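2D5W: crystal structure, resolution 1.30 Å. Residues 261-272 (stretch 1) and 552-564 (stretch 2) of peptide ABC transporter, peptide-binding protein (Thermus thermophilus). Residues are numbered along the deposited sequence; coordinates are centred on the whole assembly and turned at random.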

# COMPACT_ATOMS: atom_id res chain seq x y z
N ALA A 261 -25.53 -0.48 -0.94
CA ALA A 261 -25.52 0.64 -1.88
C ALA A 261 -25.15 0.16 -3.29
O ALA A 261 -25.74 0.58 -4.28
CB ALA A 261 -24.54 1.71 -1.41
N VAL A 262 -24.17 -0.74 -3.37
CA VAL A 262 -23.75 -1.26 -4.67
C VAL A 262 -24.89 -2.05 -5.33
O VAL A 262 -25.13 -1.91 -6.53
CB VAL A 262 -22.49 -2.16 -4.52
CG1 VAL A 262 -22.20 -2.89 -5.83
CG2 VAL A 262 -21.30 -1.29 -4.14
N ILE A 263 -25.59 -2.86 -4.55
CA ILE A 263 -26.71 -3.63 -5.09
C ILE A 263 -27.80 -2.68 -5.60
O ILE A 263 -28.44 -2.95 -6.62
CB ILE A 263 -27.31 -4.56 -4.02
CG1 ILE A 263 -26.29 -5.63 -3.62
CG2 ILE A 263 -28.59 -5.21 -4.55
CD1 ILE A 263 -26.71 -6.46 -2.43
N GLY A 264 -27.99 -1.58 -4.89
CA GLY A 264 -29.01 -0.60 -5.24
C GLY A 264 -28.91 0.03 -6.62
O GLY A 264 -29.92 0.50 -7.15
N GLY A 265 -27.71 0.08 -7.18
CA GLY A 265 -27.54 0.62 -8.52
C GLY A 265 -27.03 2.03 -8.71
O GLY A 265 -26.77 2.42 -9.85
N SER A 266 -26.87 2.81 -7.64
CA SER A 266 -26.39 4.18 -7.80
C SER A 266 -24.88 4.30 -7.95
O SER A 266 -24.36 5.38 -8.26
CB SER A 266 -26.85 5.05 -6.62
OG SER A 266 -26.22 4.67 -5.41
N ILE A 267 -24.17 3.20 -7.75
CA ILE A 267 -22.72 3.18 -7.87
C ILE A 267 -22.32 2.47 -9.17
O ILE A 267 -22.69 1.33 -9.41
CB ILE A 267 -22.10 2.49 -6.63
CG1 ILE A 267 -22.37 3.35 -5.40
CG2 ILE A 267 -20.61 2.25 -6.83
CD1 ILE A 267 -22.03 2.70 -4.08
N ASP A 268 -21.55 3.17 -10.00
CA ASP A 268 -21.13 2.63 -11.29
C ASP A 268 -20.06 1.56 -11.24
O ASP A 268 -20.07 0.62 -12.04
CB ASP A 268 -20.64 3.75 -12.20
CG ASP A 268 -21.70 4.80 -12.45
OD1 ASP A 268 -22.82 4.44 -12.87
OD2 ASP A 268 -21.42 6.00 -12.24
N ALA A 269 -19.13 1.69 -10.30
CA ALA A 269 -18.04 0.73 -10.18
C ALA A 269 -17.48 0.76 -8.77
O ALA A 269 -17.65 1.74 -8.05
CB ALA A 269 -16.93 1.07 -11.17
N THR A 270 -16.82 -0.31 -8.37
CA THR A 270 -16.24 -0.36 -7.05
C THR A 270 -14.72 -0.21 -7.10
O THR A 270 -14.06 -0.55 -8.09
CB THR A 270 -16.60 -1.65 -6.30
OG1 THR A 270 -16.27 -2.79 -7.10
CG2 THR A 270 -18.10 -1.67 -5.98
N SER A 271 -14.19 0.33 -6.02
CA SER A 271 -12.77 0.57 -5.82
C SER A 271 -12.06 -0.73 -5.46
O SER A 271 -12.71 -1.74 -5.17
CB SER A 271 -12.61 1.58 -4.67
OG SER A 271 -11.28 1.66 -4.18
N SER A 272 -10.73 -0.71 -5.48
CA SER A 272 -9.97 -1.88 -5.08
C SER A 272 -10.10 -1.98 -3.55
O SER A 272 -9.76 -3.00 -2.96
CB SER A 272 -8.49 -1.73 -5.46
OG SER A 272 -7.87 -0.67 -4.74
N ASN A 552 -9.31 -9.20 -5.35
CA ASN A 552 -10.27 -8.10 -5.23
C ASN A 552 -11.50 -8.29 -6.09
O ASN A 552 -11.40 -8.60 -7.28
CB ASN A 552 -9.64 -6.76 -5.66
CG ASN A 552 -8.57 -6.27 -4.70
OD1 ASN A 552 -8.67 -6.45 -3.49
ND2 ASN A 552 -7.55 -5.61 -5.25
N PRO A 553 -12.69 -8.13 -5.50
CA PRO A 553 -13.91 -8.29 -6.30
C PRO A 553 -14.26 -6.92 -6.86
O PRO A 553 -14.13 -5.90 -6.17
CB PRO A 553 -14.93 -8.77 -5.27
CG PRO A 553 -14.51 -8.04 -4.03
CD PRO A 553 -13.00 -8.13 -4.06
N TYR A 554 -14.66 -6.88 -8.12
CA TYR A 554 -15.06 -5.63 -8.76
C TYR A 554 -16.46 -5.76 -9.32
O TYR A 554 -16.79 -6.76 -9.96
CB TYR A 554 -14.10 -5.25 -9.89
CG TYR A 554 -12.73 -4.85 -9.41
CD1 TYR A 554 -11.66 -5.73 -9.47
CD2 TYR A 554 -12.52 -3.58 -8.86
CE1 TYR A 554 -10.40 -5.36 -8.99
CE2 TYR A 554 -11.28 -3.21 -8.38
CZ TYR A 554 -10.23 -4.10 -8.45
OH TYR A 554 -8.99 -3.74 -7.97
N VAL A 555 -17.30 -4.77 -9.05
CA VAL A 555 -18.67 -4.75 -9.55
C VAL A 555 -18.69 -3.56 -10.49
O VAL A 555 -18.44 -2.42 -10.09
CB VAL A 555 -19.69 -4.55 -8.41
CG1 VAL A 555 -21.11 -4.61 -8.96
CG2 VAL A 555 -19.48 -5.63 -7.35
N VAL A 556 -19.00 -3.83 -11.76
CA VAL A 556 -18.96 -2.80 -12.79
C VAL A 556 -20.26 -2.73 -13.59
O VAL A 556 -20.72 -3.73 -14.13
CB VAL A 556 -17.78 -3.08 -13.75
CG1 VAL A 556 -17.66 -1.97 -14.78
CG2 VAL A 556 -16.49 -3.22 -12.96
N ARG A 557 -20.84 -1.54 -13.67
CA ARG A 557 -22.08 -1.37 -14.41
C ARG A 557 -21.89 -1.67 -15.88
O ARG A 557 -20.88 -1.30 -16.49
CB ARG A 557 -22.61 0.06 -14.27
CG ARG A 557 -24.04 0.21 -14.78
CD ARG A 557 -24.47 1.66 -14.93
NE ARG A 557 -24.31 2.43 -13.70
CZ ARG A 557 -25.10 2.33 -12.63
NH1 ARG A 557 -26.11 1.47 -12.61
NH2 ARG A 557 -24.87 3.09 -11.57
N LYS A 558 -22.87 -2.36 -16.47
CA LYS A 558 -22.79 -2.68 -17.88
C LYS A 558 -22.75 -1.38 -18.66
O LYS A 558 -23.43 -0.41 -18.32
CB LYS A 558 -23.97 -3.55 -18.29
CG LYS A 558 -23.89 -4.94 -17.68
CD LYS A 558 -25.04 -5.84 -18.06
CE LYS A 558 -24.85 -7.23 -17.47
NZ LYS A 558 -23.67 -7.95 -18.04
N GLY A 559 -21.92 -1.34 -19.70
CA GLY A 559 -21.80 -0.14 -20.50
C GLY A 559 -20.53 0.66 -20.21
O GLY A 559 -20.09 1.44 -21.04
N LEU A 560 -19.96 0.46 -19.02
CA LEU A 560 -18.74 1.17 -18.65
C LEU A 560 -17.54 0.39 -19.16
O LEU A 560 -17.36 -0.77 -18.81
CB LEU A 560 -18.63 1.31 -17.12
CG LEU A 560 -17.45 2.15 -16.63
CD1 LEU A 560 -17.68 3.61 -16.97
CD2 LEU A 560 -17.27 1.98 -15.13
N VAL A 561 -16.72 1.02 -19.99
CA VAL A 561 -15.55 0.33 -20.52
C VAL A 561 -14.22 0.92 -20.08
O VAL A 561 -14.12 2.10 -19.72
CB VAL A 561 -15.56 0.26 -22.07
CG1 VAL A 561 -16.70 -0.63 -22.54
CG2 VAL A 561 -15.68 1.65 -22.66
N ASN A 562 -13.22 0.05 -20.10
CA ASN A 562 -11.84 0.35 -19.74
C ASN A 562 -11.56 0.52 -18.25
O ASN A 562 -10.45 0.88 -17.86
CB ASN A 562 -11.34 1.55 -20.55
CG ASN A 562 -11.40 1.29 -22.04
OD1 ASN A 562 -11.23 0.15 -22.49
ND2 ASN A 562 -11.64 2.33 -22.83
N TYR A 563 -12.56 0.24 -17.42
CA TYR A 563 -12.39 0.29 -15.96
C TYR A 563 -11.96 -1.15 -15.68
O TYR A 563 -12.77 -2.00 -15.30
CB TYR A 563 -13.72 0.58 -15.27
CG TYR A 563 -13.58 0.81 -13.78
CD1 TYR A 563 -13.32 2.09 -13.28
CD2 TYR A 563 -13.67 -0.24 -12.87
CE1 TYR A 563 -13.14 2.31 -11.91
CE2 TYR A 563 -13.49 -0.04 -11.51
CZ TYR A 563 -13.22 1.23 -11.03
OH TYR A 563 -13.03 1.44 -9.68
N VAL A 564 -10.67 -1.40 -15.89
CA VAL A 564 -10.10 -2.74 -15.76
C VAL A 564 -8.87 -2.77 -14.87
O VAL A 564 -8.06 -1.84 -14.87
CB VAL A 564 -9.71 -3.26 -17.17
CG1 VAL A 564 -8.99 -4.59 -17.08
CG2 VAL A 564 -10.97 -3.38 -18.02
O HOH W 1 -20.58 -0.93 -8.48
O HOH W 2 -16.05 -4.48 -5.03
O HOH W 3 -12.21 -4.52 -4.76

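The guanidinium of R557 reaches the loop that follows a helix and binds two different acceptors of stretch 1 along its edge. NE and NH2 of R557 both donate to D268 OD1, at 2.6 Å and 2.8 Å, in a salt bridge that converges on a single carboxylate oxygen; D268 OD2 is satisfied elsewhere in the structure. The same NH2 of R557 gives a second hydrogen bond to G265 O (2.6 Å), and R557 NH1 adds a weak one to that oxygen (3.0 Å). G265 is the first residue after the helix to leave helical angles, and its positive phi suits glycine, since a CB there would be jammed against the preceding carbonyl. The arginine needs its length for this: chi1 and chi2 are both t, then chi3 turns to m, bringing the guanidinium to D268 and G265.

At the root of the same residue the backbones meet. R557 N donates to D268 O (2.8 Å), and T270 N donates weakly to V555 O (3.2 Å), flanking the single beta bridge between A269 and V556, whose CA atoms lie 4.5 Å apart. A269 CA also approaches V555 O at 3.2 Å in a CA-H...O contact. T270 then substitutes a side chain for a backbone acceptor: with chi1 at p, its OG1 accepts from V555 N (3.0 Å) in a nearly straight hydrogen bond. Water 2 extends this link, lying 2.7 Å from T270 OG1 and donating to P553 O at 2.6 Å. Water 1 similarly joins I267 O (3.2 Å) to V555 O (3.1 Å), donating to both.

The A269 methyl points toward stretch 2 and sits over one face of the Y563 ring, CB lying 3.7 Å from the ring centroid in a CH-pi contact. This small side chain also meets L560, with A269 CB 4.1 Å from L560 CD2. Y563 contributes its polar end too, as its OH donates to T270 O at 2.7 Å; that carbonyl lies near the plane of the ring, at its edge. T270 O also lies at the edge of the Y554 ring, 3.5 Å from Y554 CD2. Farther along, Y554 OH comes within 3.3 Å of S272 CB, packing beside a buried serine whose hydroxyl is bonded elsewhere.

Back at the helix, V262 CG1 touches V555 CG1 at 3.7 Å, an apolar contact between two buried branched side chains, each with chi1 at t. In all, 649 Å² is buried, counting both sides, and R557 has the largest covered area.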